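Local coordinates for protein endo-1,4-beta-xylanase 1 (Hypocrea jecorina, PDB 1XYN) that catalyses the endohydrolysis of 1,4-beta-xylosidic linkages in xylan, a plant cell wall hemicellulose, yielding xylooligosaccharides and xylose, at residues A[13-18]-A[32-37]; A[26-31]-A[170-175]; A[98-103]-A[126-131]; A[104-109]-A[149-154]. All blocks are in the same frame, centred on the assembly; numbering follows the deposited sequence.

Contact 1. Residues A[13-18]-A[32-37]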
loop_
_atom_site.group_PDB
_atom_site.type_symbol
_atom_site.label_atom_id
_atom_site.label_comp_id
_atom_site.label_asym_id
_atom_site.label_seq_id
_atom_site.Cartn_x
_atom_site.Cartn_y
_atom_site.Cartn_z
ATOM N N GLY A 13 7.078 -9.789 9.569
ATOM C CA GLY A 13 6.983 -11.221 9.781
ATOM C C GLY A 13 8.207 -12.026 9.400
ATOM O O GLY A 13 9.278 -11.488 9.101
ATOM N N GLN A 14 8.035 -13.343 9.397
ATOM C CA GLN A 14 9.120 -14.256 9.076
ATOM C C GLN A 14 9.231 -14.538 7.571
ATOM O O GLN A 14 8.406 -15.248 7.005
ATOM C CB GLN A 14 8.945 -15.551 9.884
ATOM C CG GLN A 14 10.093 -16.547 9.763
ATOM C CD GLN A 14 9.974 -17.725 10.719
ATOM O OE1 GLN A 14 8.951 -17.919 11.373
ATOM N NE2 GLN A 14 11.033 -18.520 10.802
ATOM N N VAL A 15 10.211 -13.907 6.922
ATOM C CA VAL A 15 10.461 -14.103 5.489
ATOM C C VAL A 15 11.955 -14.375 5.286
ATOM O O VAL A 15 12.789 -13.489 5.469
ATOM C CB VAL A 15 10.040 -12.868 4.627
ATOM C CG1 VAL A 15 10.379 -13.107 3.150
ATOM C CG2 VAL A 15 8.546 -12.597 4.764
ATOM N N SER A 16 12.274 -15.623 4.954
ATOM C CA SER A 16 13.644 -16.060 4.724
ATOM C C SER A 16 13.895 -16.188 3.227
ATOM O O SER A 16 13.593 -17.210 2.622
ATOM C CB SER A 16 13.870 -17.411 5.398
ATOM O OG SER A 16 13.208 -17.456 6.653
ATOM N N TYR A 17 14.457 -15.141 2.639
ATOM C CA TYR A 17 14.746 -15.100 1.216
ATOM C C TYR A 17 16.222 -15.371 0.927
ATOM O O TYR A 17 17.098 -14.724 1.491
ATOM C CB TYR A 17 14.343 -13.724 0.666
ATOM C CG TYR A 17 14.714 -13.493 -0.779
ATOM C CD1 TYR A 17 14.378 -14.424 -1.764
ATOM C CD2 TYR A 17 15.417 -12.348 -1.159
ATOM C CE1 TYR A 17 14.734 -14.224 -3.092
ATOM C CE2 TYR A 17 15.775 -12.140 -2.479
ATOM C CZ TYR A 17 15.434 -13.082 -3.439
ATOM O OH TYR A 17 15.802 -12.885 -4.741
ATOM N N SER A 18 16.483 -16.293 0.008
ATOM C CA SER A 18 17.846 -16.643 -0.366
ATOM C C SER A 18 18.060 -16.585 -1.876
ATOM O O SER A 18 17.789 -17.556 -2.585
ATOM C CB SER A 18 18.202 -18.042 0.138
ATOM O OG SER A 18 18.000 -18.154 1.533
ATOM N N ASP A 32 2.170 -9.896 6.657
ATOM C CA ASP A 32 2.493 -8.799 5.757
ATOM C C ASP A 32 3.016 -9.193 4.379
ATOM O O ASP A 32 3.776 -10.153 4.231
ATOM C CB ASP A 32 3.482 -7.842 6.427
ATOM C CG ASP A 32 2.999 -7.350 7.771
ATOM O OD1 ASP A 32 1.849 -6.881 7.875
ATOM O OD2 ASP A 32 3.782 -7.424 8.732
ATOM N N ASP A 33 2.645 -8.376 3.394
ATOM C CA ASP A 33 3.013 -8.566 2.001
ATOM C C ASP A 33 4.508 -8.426 1.763
ATOM O O ASP A 33 5.177 -7.586 2.371
ATOM C CB ASP A 33 2.254 -7.553 1.125
ATOM C CG ASP A 33 2.508 -7.744 -0.373
ATOM O OD1 ASP A 33 2.568 -8.907 -0.828
ATOM O OD2 ASP A 33 2.635 -6.729 -1.097
ATOM N N PHE A 34 5.009 -9.245 0.849
ATOM C CA PHE A 34 6.407 -9.245 0.464
ATOM C C PHE A 34 6.475 -9.723 -0.987
ATOM O O PHE A 34 5.646 -10.529 -1.430
ATOM C CB PHE A 34 7.208 -10.193 1.363
ATOM C CG PHE A 34 6.822 -11.641 1.223
ATOM C CD1 PHE A 34 5.766 -12.166 1.949
ATOM C CD2 PHE A 34 7.509 -12.476 0.351
ATOM C CE1 PHE A 34 5.394 -13.509 1.807
ATOM C CE2 PHE A 34 7.143 -13.819 0.202
ATOM C CZ PHE A 34 6.083 -14.331 0.933
ATOM N N VAL A 35 7.427 -9.181 -1.737
ATOM C CA VAL A 35 7.625 -9.565 -3.127
ATOM C C VAL A 35 9.112 -9.842 -3.311
ATOM O O VAL A 35 9.921 -8.913 -3.283
ATOM C CB VAL A 35 7.228 -8.426 -4.105
ATOM C CG1 VAL A 35 7.288 -8.930 -5.548
ATOM C CG2 VAL A 35 5.853 -7.877 -3.773
ATOM N N VAL A 36 9.482 -11.114 -3.468
ATOM C CA VAL A 36 10.887 -11.466 -3.665
ATOM C C VAL A 36 11.051 -12.317 -4.913
ATOM O O VAL A 36 10.162 -13.084 -5.276
ATOM C CB VAL A 36 11.464 -12.283 -2.489
ATOM C CG1 VAL A 36 11.454 -11.475 -1.207
ATOM C CG2 VAL A 36 10.703 -13.592 -2.336
ATOM N N GLY A 37 12.216 -12.219 -5.536
ATOM C CA GLY A 37 12.481 -13.002 -6.726
ATOM C C GLY A 37 13.683 -12.437 -7.439
ATOM O O GLY A 37 14.255 -11.439 -6.996
#
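In the beta-jelly roll of family 11 xylanases two sheets pack face to face, and here Val-15 and Tyr-17 of the five-strand sheet meet Phe-34 and Val-36 of the larger one. The evidence is in the axes: the strand pieces 14-18 and 34-37 stay 8.1 Å apart at their closest, an inter-sheet spacing, and their directions differ by 20°. Two aliphatic-on-aromatic contacts fill the gap, with the roles reversed between them. In the first, Val-15 gives the methyls: CG2 lies over one face of the Phe-34 ring, displaced toward the rim and 4.0 Å from CD1, while CG1 is 4.1 Å from CD2. The second has the aromatic group on the other strand. Tyr-17 holds CG anti to its backbone N (chi1 174°), and Val-36 CB stands over the ring face, 3.8 Å from the ring centroid; Val-36 CG1 and CG2 are nearest CG and CD1 of that ring. An alanine in place of Tyr-17 would probably leave Val-36 without its aromatic cover and Asp-6 OD1 without a hydroxyl partner. The active site is near: the side chain of Phe-34 lies about 6 Å from that of Glu-164, the predicted proton donor. Phe-34 also meets the ring of Trp-28, their planes at about 50°. At the far end of the tyrosine, Tyr-17 OH approaches Gly-37 O to 3.1 Å and forms its hydrogen bond with Asp-6 OD1 of strand 5-10.

Contact 2. Residues A[26-31]-A[170-175]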
loop_
_atom_site.group_PDB
_atom_site.type_symbol
_atom_site.label_atom_id
_atom_site.label_comp_id
_atom_site.label_asym_id
_atom_site.label_seq_id
_atom_site.Cartn_x
_atom_site.Cartn_y
_atom_site.Cartn_z
ATOM N N VAL A 26 12.642 -19.209 -0.812
ATOM C CA VAL A 26 11.912 -18.442 0.191
ATOM C C VAL A 26 11.072 -19.328 1.076
ATOM O O VAL A 26 10.509 -20.319 0.624
ATOM C CB VAL A 26 10.961 -17.366 -0.395
ATOM C CG1 VAL A 26 11.503 -15.991 -0.105
ATOM C CG2 VAL A 26 10.720 -17.580 -1.882
ATOM N N ASN A 27 11.083 -18.999 2.361
ATOM C CA ASN A 27 10.303 -19.677 3.387
ATOM C C ASN A 27 9.667 -18.501 4.090
ATOM O O ASN A 27 10.347 -17.514 4.373
ATOM C CB ASN A 27 11.204 -20.426 4.368
ATOM C CG ASN A 27 11.636 -21.772 3.844
ATOM O OD1 ASN A 27 10.842 -22.709 3.801
ATOM N ND2 ASN A 27 12.899 -21.883 3.448
ATOM N N TRP A 28 8.369 -18.571 4.349
ATOM C CA TRP A 28 7.709 -17.450 5.004
ATOM C C TRP A 28 6.619 -17.879 5.969
ATOM O O TRP A 28 6.138 -19.009 5.918
ATOM C CB TRP A 28 7.153 -16.457 3.956
ATOM C CG TRP A 28 5.945 -16.959 3.161
ATOM C CD1 TRP A 28 4.629 -16.800 3.492
ATOM C CD2 TRP A 28 5.957 -17.724 1.936
ATOM N NE1 TRP A 28 3.828 -17.420 2.562
ATOM C CE2 TRP A 28 4.610 -17.994 1.600
ATOM C CE3 TRP A 28 6.970 -18.201 1.096
ATOM C CZ2 TRP A 28 4.252 -18.728 0.462
ATOM C CZ3 TRP A 28 6.610 -18.928 -0.037
ATOM C CH2 TRP A 28 5.259 -19.183 -0.340
ATOM N N ASN A 29 6.279 -16.969 6.872
ATOM C CA ASN A 29 5.234 -17.145 7.878
ATOM C C ASN A 29 4.944 -15.715 8.331
ATOM O O ASN A 29 5.418 -15.254 9.372
ATOM C CB ASN A 29 5.724 -17.999 9.046
ATOM C CG ASN A 29 4.596 -18.404 9.980
ATOM O OD1 ASN A 29 3.435 -18.058 9.754
ATOM N ND2 ASN A 29 4.931 -19.145 11.030
ATOM N N THR A 30 4.168 -15.005 7.517
ATOM C CA THR A 30 3.879 -13.609 7.790
ATOM C C THR A 30 2.455 -13.155 7.471
ATOM O O THR A 30 1.718 -13.815 6.733
ATOM C CB THR A 30 4.880 -12.729 7.015
ATOM O OG1 THR A 30 4.613 -11.350 7.264
ATOM C CG2 THR A 30 4.784 -12.991 5.521
ATOM N N GLN A 31 2.067 -12.036 8.074
ATOM C CA GLN A 31 0.753 -11.435 7.858
ATOM C C GLN A 31 0.922 -10.316 6.846
ATOM O O GLN A 31 -0.048 -9.851 6.251
ATOM C CB GLN A 31 0.203 -10.834 9.159
ATOM C CG GLN A 31 -0.352 -11.836 10.154
ATOM C CD GLN A 31 -1.677 -12.431 9.711
ATOM O OE1 GLN A 31 -1.750 -13.603 9.333
ATOM N NE2 GLN A 31 -2.735 -11.623 9.757
ATOM N N GLY A 170 4.458 -20.722 3.895
ATOM C CA GLY A 170 4.697 -21.485 2.690
ATOM C C GLY A 170 6.169 -21.437 2.353
ATOM O O GLY A 170 6.958 -20.843 3.089
ATOM N N SER A 171 6.538 -22.044 1.230
ATOM C CA SER A 171 7.924 -22.062 0.785
ATOM C C SER A 171 7.992 -22.230 -0.732
ATOM O O SER A 171 7.050 -22.717 -1.350
ATOM C CB SER A 171 8.702 -23.184 1.481
ATOM O OG SER A 171 8.185 -24.455 1.149
ATOM N N ALA A 172 9.117 -21.831 -1.319
ATOM C CA ALA A 172 9.323 -21.912 -2.761
ATOM C C ALA A 172 10.813 -21.932 -3.127
ATOM O O ALA A 172 11.618 -21.204 -2.545
ATOM C CB ALA A 172 8.629 -20.732 -3.450
ATOM N N SER A 173 11.170 -22.804 -4.065
ATOM C CA SER A 173 12.538 -22.927 -4.561
ATOM C C SER A 173 12.380 -22.917 -6.064
ATOM O O SER A 173 11.903 -23.890 -6.652
ATOM C CB SER A 173 13.181 -24.240 -4.106
ATOM O OG SER A 173 13.330 -24.277 -2.695
ATOM N N GLN A 174 12.746 -21.796 -6.675
ATOM C CA GLN A 174 12.589 -21.624 -8.107
ATOM C C GLN A 174 13.872 -21.326 -8.872
ATOM O O GLN A 174 14.736 -20.603 -8.395
ATOM C CB GLN A 174 11.576 -20.499 -8.369
ATOM C CG GLN A 174 10.128 -20.839 -7.995
ATOM C CD GLN A 174 9.484 -21.807 -8.978
ATOM O OE1 GLN A 174 9.627 -21.654 -10.187
ATOM N NE2 GLN A 174 8.774 -22.802 -8.462
ATOM N N SER A 175 13.953 -21.867 -10.083
ATOM C CA SER A 175 15.081 -21.669 -10.989
ATOM C C SER A 175 14.562 -20.673 -12.030
ATOM O O SER A 175 13.487 -20.877 -12.588
ATOM C CB SER A 175 15.443 -22.992 -11.671
ATOM O OG SER A 175 15.546 -24.050 -10.723
#
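The indole of Trp-28 lies with one face against the backbone of Gly-170. The carbonyl O of Gly-170 is 3.3 Å above the ring plane, displaced toward the rim, and Gly-170 CA makes a CH-pi contact over the six-membered ring, 3.7 Å from its centroid and 17° off the normal. Ser-171 N lies over the same ring, nearest CZ3, whereas Ala-172 N approaches obliquely and Ala-172 CB is 4.4 Å from CZ3. A CB on residue 170 would come too near Trp-28 CZ2, consistent with a glycine at this position. The two strands are antiparallel neighbours, at 167°, in the five-strand sheet of the jelly roll, where 168-177 lies between 23-30 and 48-56. Val-26 and Ala-172 form a hydrogen-bonded pair, with Val-26 N to Ala-172 O and Ala-172 N to Val-26 O both 2.8 Å. Trp-28 and Gly-170 form the next such pair, with Trp-28 N 3.0 Å from Gly-170 O. Trp-28, Val-26 and Ala-172 share the face turned to the other sheet, where Val-163 touches Trp-28 and Ala-172. Between them Asn-27 and Ser-171, a non-hydrogen-bonded pair, put their side chains on the opposite face, and there Asn-27 OD1 rests 3.2 Å from Ser-171 CB.

Contact 3. Residues A[98-103]-A[126-131]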
loop_
_atom_site.group_PDB
_atom_site.type_symbol
_atom_site.label_atom_id
_atom_site.label_comp_id
_atom_site.label_asym_id
_atom_site.label_seq_id
_atom_site.Cartn_x
_atom_site.Cartn_y
_atom_site.Cartn_z
ATOM N N ASP A 98 1.258 -20.763 -23.868
ATOM C CA ASP A 98 2.041 -21.783 -23.194
ATOM C C ASP A 98 1.316 -22.931 -22.501
ATOM O O ASP A 98 1.635 -23.277 -21.364
ATOM C CB ASP A 98 2.999 -21.091 -22.228
ATOM C CG ASP A 98 3.751 -19.957 -22.888
ATOM O OD1 ASP A 98 4.623 -20.232 -23.736
ATOM O OD2 ASP A 98 3.444 -18.788 -22.586
ATOM N N GLY A 99 0.360 -23.541 -23.198
ATOM C CA GLY A 99 -0.362 -24.670 -22.631
ATOM C C GLY A 99 -1.656 -24.389 -21.883
ATOM O O GLY A 99 -2.303 -25.323 -21.405
ATOM N N ALA A 100 -2.053 -23.125 -21.777
ATOM C CA ALA A 100 -3.290 -22.805 -21.078
ATOM C C ALA A 100 -3.821 -21.420 -21.414
ATOM O O ALA A 100 -3.148 -20.625 -22.071
ATOM C CB ALA A 100 -3.091 -22.925 -19.580
ATOM N N THR A 101 -5.041 -21.145 -20.960
ATOM C CA THR A 101 -5.677 -19.853 -21.187
ATOM C C THR A 101 -5.490 -19.006 -19.927
ATOM O O THR A 101 -5.418 -19.534 -18.815
ATOM C CB THR A 101 -7.201 -19.997 -21.451
ATOM O OG1 THR A 101 -7.449 -21.116 -22.309
ATOM C CG2 THR A 101 -7.733 -18.744 -22.122
ATOM N N TYR A 102 -5.429 -17.693 -20.114
ATOM C CA TYR A 102 -5.251 -16.750 -19.016
ATOM C C TYR A 102 -6.377 -15.734 -19.029
ATOM O O TYR A 102 -6.754 -15.249 -20.091
ATOM C CB TYR A 102 -3.937 -15.969 -19.180
ATOM C CG TYR A 102 -2.676 -16.784 -19.031
ATOM C CD1 TYR A 102 -2.330 -17.755 -19.974
ATOM C CD2 TYR A 102 -1.823 -16.577 -17.948
ATOM C CE1 TYR A 102 -1.160 -18.509 -19.840
ATOM C CE2 TYR A 102 -0.652 -17.321 -17.803
ATOM C CZ TYR A 102 -0.330 -18.284 -18.749
ATOM O OH TYR A 102 0.815 -19.026 -18.594
ATOM N N THR A 103 -6.924 -15.414 -17.863
ATOM C CA THR A 103 -7.961 -14.393 -17.812
ATOM C C THR A 103 -7.227 -13.079 -17.531
ATOM O O THR A 103 -6.413 -12.982 -16.611
ATOM C CB THR A 103 -9.046 -14.681 -16.743
ATOM O OG1 THR A 103 -8.475 -14.611 -15.435
ATOM C CG2 THR A 103 -9.634 -16.064 -16.950
ATOM N N SER A 126 -2.417 -11.248 -15.888
ATOM C CA SER A 126 -2.774 -12.413 -16.689
ATOM C C SER A 126 -2.742 -13.583 -15.712
ATOM O O SER A 126 -1.675 -13.973 -15.264
ATOM C CB SER A 126 -1.740 -12.655 -17.803
ATOM O OG SER A 126 -1.808 -11.694 -18.851
ATOM N N VAL A 127 -3.903 -14.119 -15.349
ATOM C CA VAL A 127 -3.958 -15.246 -14.420
ATOM C C VAL A 127 -4.209 -16.575 -15.136
ATOM O O VAL A 127 -5.276 -16.790 -15.713
ATOM C CB VAL A 127 -5.038 -15.043 -13.338
ATOM C CG1 VAL A 127 -5.016 -16.203 -12.351
ATOM C CG2 VAL A 127 -4.831 -13.718 -12.619
ATOM N N ARG A 128 -3.220 -17.464 -15.086
ATOM C CA ARG A 128 -3.312 -18.772 -15.724
ATOM C C ARG A 128 -4.463 -19.601 -15.169
ATOM O O ARG A 128 -4.584 -19.776 -13.955
ATOM C CB ARG A 128 -1.996 -19.522 -15.560
ATOM C CG ARG A 128 -1.941 -20.815 -16.314
ATOM C CD ARG A 128 -0.593 -21.471 -16.151
ATOM N NE ARG A 128 -0.469 -22.659 -16.992
ATOM C CZ ARG A 128 0.093 -22.679 -18.198
ATOM N NH1 ARG A 128 0.597 -21.569 -18.725
ATOM N NH2 ARG A 128 0.149 -23.816 -18.879
ATOM N N ASN A 129 -5.295 -20.133 -16.061
ATOM C CA ASN A 129 -6.450 -20.933 -15.650
ATOM C C ASN A 129 -6.063 -22.318 -15.155
ATOM O O ASN A 129 -6.824 -22.964 -14.439
ATOM C CB ASN A 129 -7.494 -21.019 -16.779
ATOM C CG ASN A 129 -8.106 -19.654 -17.128
ATOM O OD1 ASN A 129 -8.133 -18.744 -16.305
ATOM N ND2 ASN A 129 -8.592 -19.517 -18.354
ATOM N N SER A 130 -4.879 -22.776 -15.543
ATOM C CA SER A 130 -4.383 -24.076 -15.093
ATOM C C SER A 130 -3.027 -23.840 -14.430
ATOM O O SER A 130 -1.988 -23.911 -15.092
ATOM C CB SER A 130 -4.238 -25.039 -16.270
ATOM O OG SER A 130 -5.490 -25.274 -16.881
ATOM N N PRO A 131 -3.019 -23.579 -13.102
ATOM C CA PRO A 131 -1.815 -23.317 -12.309
ATOM C C PRO A 131 -0.710 -24.357 -12.455
ATOM O O PRO A 131 -0.982 -25.563 -12.518
ATOM C CB PRO A 131 -2.350 -23.291 -10.876
ATOM C CG PRO A 131 -3.754 -22.846 -11.037
ATOM C CD PRO A 131 -4.195 -23.659 -12.220
HETATM O O HOH W 1 -6.602 -23.251 -18.852
#
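Strand pieces 100-103 and 126-128 run antiparallel, their axes at 139°, with Tyr-102 and Arg-128 a non-hydrogen-bonded pair and Thr-103 and Val-127 a hydrogen-bonded one. They are hydrogen-bonded neighbours in the larger sheet of the jelly roll. Arg-128 carries the side-chain contact. Its CB and CG lie over one face of the Tyr-102 ring; from there the extended chain carries the guanidinium past the hydroxyl, its plane at 85° to the ring. Three acceptors lie close to the guanidinium plane: Asp-98 O, 2.9 Å from NH2; Tyr-102 OH, 2.6 Å from NH1; and Ser-130 O, 2.7 Å from NE. Ala-100 CB sits 3.3 Å above the same plane, so edge bonds and a packed face together fix the group's rotation. Tyr-102 OH is also hydrogen-bonded to Glu-80 OE2. An alanine in place of Arg-128 would probably leave the carbonyls of Asp-98 and Ser-130 and the hydroxyl of Tyr-102 without their guanidinium donors, and open a gap beside Ala-100 CB. Just past the strand end, Asn-129 N donates to Thr-101 O at 2.8 Å. A water hydrogen-bonds to Ser-130 OG at 3.0 Å and accepts a weak bond from Thr-101 N.

Contact 4. Residues A[104-109]-A[149-154]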
loop_
_atom_site.group_PDB
_atom_site.type_symbol
_atom_site.label_atom_id
_atom_site.label_comp_id
_atom_site.label_asym_id
_atom_site.label_seq_id
_atom_site.Cartn_x
_atom_site.Cartn_y
_atom_site.Cartn_z
ATOM N N ILE A 104 -7.445 -12.101 -18.391
ATOM C CA ILE A 104 -6.792 -10.813 -18.253
ATOM C C ILE A 104 -7.641 -9.874 -17.410
ATOM O O ILE A 104 -8.860 -9.853 -17.546
ATOM C CB ILE A 104 -6.525 -10.210 -19.640
ATOM C CG1 ILE A 104 -5.662 -11.183 -20.451
ATOM C CG2 ILE A 104 -5.853 -8.844 -19.525
ATOM C CD1 ILE A 104 -5.465 -10.775 -21.891
ATOM N N TRP A 105 -6.987 -9.151 -16.501
ATOM C CA TRP A 105 -7.642 -8.193 -15.616
ATOM C C TRP A 105 -6.902 -6.870 -15.673
ATOM O O TRP A 105 -5.720 -6.817 -16.007
ATOM C CB TRP A 105 -7.594 -8.648 -14.147
ATOM C CG TRP A 105 -8.206 -9.963 -13.851
ATOM C CD1 TRP A 105 -7.716 -11.194 -14.191
ATOM C CD2 TRP A 105 -9.395 -10.196 -13.096
ATOM N NE1 TRP A 105 -8.522 -12.181 -13.683
ATOM C CE2 TRP A 105 -9.564 -11.601 -13.008
ATOM C CE3 TRP A 105 -10.335 -9.358 -12.479
ATOM C CZ2 TRP A 105 -10.640 -12.191 -12.326
ATOM C CZ3 TRP A 105 -11.404 -9.941 -11.797
ATOM C CH2 TRP A 105 -11.545 -11.351 -11.728
ATOM N N GLU A 106 -7.614 -5.797 -15.368
ATOM C CA GLU A 106 -7.016 -4.474 -15.300
ATOM C C GLU A 106 -7.478 -3.961 -13.947
ATOM O O GLU A 106 -8.641 -4.134 -13.566
ATOM C CB GLU A 106 -7.495 -3.542 -16.412
ATOM C CG GLU A 106 -6.985 -2.100 -16.220
ATOM C CD GLU A 106 -7.082 -1.227 -17.471
ATOM O OE1 GLU A 106 -8.140 -1.235 -18.137
ATOM O OE2 GLU A 106 -6.094 -0.523 -17.785
ATOM N N ASN A 107 -6.558 -3.359 -13.207
ATOM C CA ASN A 107 -6.875 -2.844 -11.890
ATOM C C ASN A 107 -6.141 -1.540 -11.704
ATOM O O ASN A 107 -5.270 -1.193 -12.499
ATOM C CB ASN A 107 -6.441 -3.852 -10.822
ATOM C CG ASN A 107 -6.885 -3.454 -9.430
ATOM O OD1 ASN A 107 -7.923 -2.809 -9.255
ATOM N ND2 ASN A 107 -6.114 -3.850 -8.428
ATOM N N THR A 108 -6.529 -0.793 -10.681
ATOM C CA THR A 108 -5.894 0.475 -10.402
ATOM C C THR A 108 -5.492 0.510 -8.932
ATOM O O THR A 108 -6.211 0.022 -8.061
ATOM C CB THR A 108 -6.826 1.656 -10.748
ATOM O OG1 THR A 108 -7.297 1.506 -12.093
ATOM C CG2 THR A 108 -6.085 2.985 -10.632
ATOM N N ARG A 109 -4.289 1.009 -8.690
ATOM C CA ARG A 109 -3.733 1.132 -7.355
ATOM C C ARG A 109 -3.564 2.624 -7.081
ATOM O O ARG A 109 -2.746 3.288 -7.716
ATOM C CB ARG A 109 -2.385 0.402 -7.296
ATOM C CG ARG A 109 -2.505 -1.119 -7.213
ATOM C CD ARG A 109 -3.117 -1.512 -5.877
ATOM N NE ARG A 109 -3.402 -2.939 -5.755
ATOM C CZ ARG A 109 -4.089 -3.482 -4.746
ATOM N NH1 ARG A 109 -4.559 -2.718 -3.765
ATOM N NH2 ARG A 109 -4.322 -4.792 -4.728
ATOM N N LEU A 149 -6.401 -5.213 -26.060
ATOM C CA LEU A 149 -7.549 -4.938 -25.206
ATOM C C LEU A 149 -7.476 -3.533 -24.614
ATOM O O LEU A 149 -8.279 -3.173 -23.751
ATOM C CB LEU A 149 -7.630 -5.971 -24.084
ATOM C CG LEU A 149 -7.895 -7.413 -24.534
ATOM C CD1 LEU A 149 -7.687 -8.390 -23.375
ATOM C CD2 LEU A 149 -9.303 -7.524 -25.091
ATOM N N GLY A 150 -6.516 -2.741 -25.088
ATOM C CA GLY A 150 -6.362 -1.382 -24.590
ATOM C C GLY A 150 -5.437 -1.221 -23.389
ATOM O O GLY A 150 -5.348 -0.142 -22.804
ATOM N N LEU A 151 -4.779 -2.307 -22.994
ATOM C CA LEU A 151 -3.847 -2.272 -21.872
ATOM C C LEU A 151 -2.485 -1.871 -22.446
ATOM O O LEU A 151 -1.687 -2.707 -22.878
ATOM C CB LEU A 151 -3.812 -3.632 -21.152
ATOM C CG LEU A 151 -5.176 -4.180 -20.697
ATOM C CD1 LEU A 151 -4.988 -5.367 -19.766
ATOM C CD2 LEU A 151 -5.978 -3.095 -19.995
ATOM N N HIS A 152 -2.267 -0.560 -22.458
ATOM C CA HIS A 152 -1.074 0.086 -23.002
ATOM C C HIS A 152 0.159 0.127 -22.066
ATOM O O HIS A 152 0.086 0.639 -20.943
ATOM C CB HIS A 152 -1.497 1.507 -23.412
ATOM C CG HIS A 152 -0.479 2.258 -24.206
ATOM N ND1 HIS A 152 0.041 3.466 -23.792
ATOM C CD2 HIS A 152 0.084 1.999 -25.411
ATOM C CE1 HIS A 152 0.882 3.919 -24.705
ATOM N NE2 HIS A 152 0.922 3.048 -25.699
ATOM N N LEU A 153 1.294 -0.388 -22.554
ATOM C CA LEU A 153 2.558 -0.405 -21.795
ATOM C C LEU A 153 3.528 0.680 -22.267
ATOM O O LEU A 153 3.427 1.166 -23.397
ATOM C CB LEU A 153 3.260 -1.760 -21.917
ATOM C CG LEU A 153 2.732 -3.004 -21.205
ATOM C CD1 LEU A 153 3.683 -4.157 -21.438
ATOM C CD2 LEU A 153 2.615 -2.732 -19.719
ATOM N N GLY A 154 4.463 1.054 -21.397
ATOM C CA GLY A 154 5.452 2.069 -21.733
ATOM C C GLY A 154 6.844 1.472 -21.840
ATOM O O GLY A 154 6.998 0.365 -22.365
#
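A carboxylate set against a methyl group is the odd feature here: Glu-106 CD lies 3.3 Å from Leu-151 CD2. Both oxygens, OE1 and OE2, are 3.4 Å from that same CD2; with CD nearest and the oxygens equally far, the methyl lies over the face of the carboxylate. Glu-106 holds CG anti to its backbone N (chi1 173°), with an extended chain beyond. The two side chains slide past each other in opposite directions. The polar end has a long, weak ion pair from OE1 to Lys-92 NZ. Leu-151 divides its methyls between two residues, for CD1 turns to Ile-104 CG2 at 3.6 Å. Ile-104 in turn meets Leu-149 tip to tip, CD1 to CD1, again 3.6 Å apart. The leucines flank Gly-150, which with its positive phi is the C-prime residue of the Schellman motif ending helix 139-148; in it Leu-151 N bonds to Trp-146 O. Leu-151 also centres an inverse gamma turn. The contact joins the loop after that helix to strand 100-109, with Ile-104 also touching Ala-145 and Trp-146 of the helix and Leu-151 lying against Trp-146 and Tyr-124 of strand 119-128.

In the fold
Contacts 1 and 2 form one group and contacts 3 and 4 another; within each group the segments alternate along the chain. The first two have centres 7 Å apart and touch, Val-36 against Val-26; contact 2 joins neighbours within the five-strand sheet, and contact 1 packs that sheet on the larger one. Contacts 3 and 4 lie 17 Å apart, centre to centre, on successive parts of strand 100-109, one reaching strand 119-128 and the other the loop after helix 139-148; they touch where Val-127 packs on Trp-105. Contacts 1 and 4, about 26 Å apart between centres, lie on opposite sides of the chain's centre. Contacts 3 and 4 are nested in the loop closed by contact 2, whose late strand 168-177 returns beside 23-30 to complete the jelly roll.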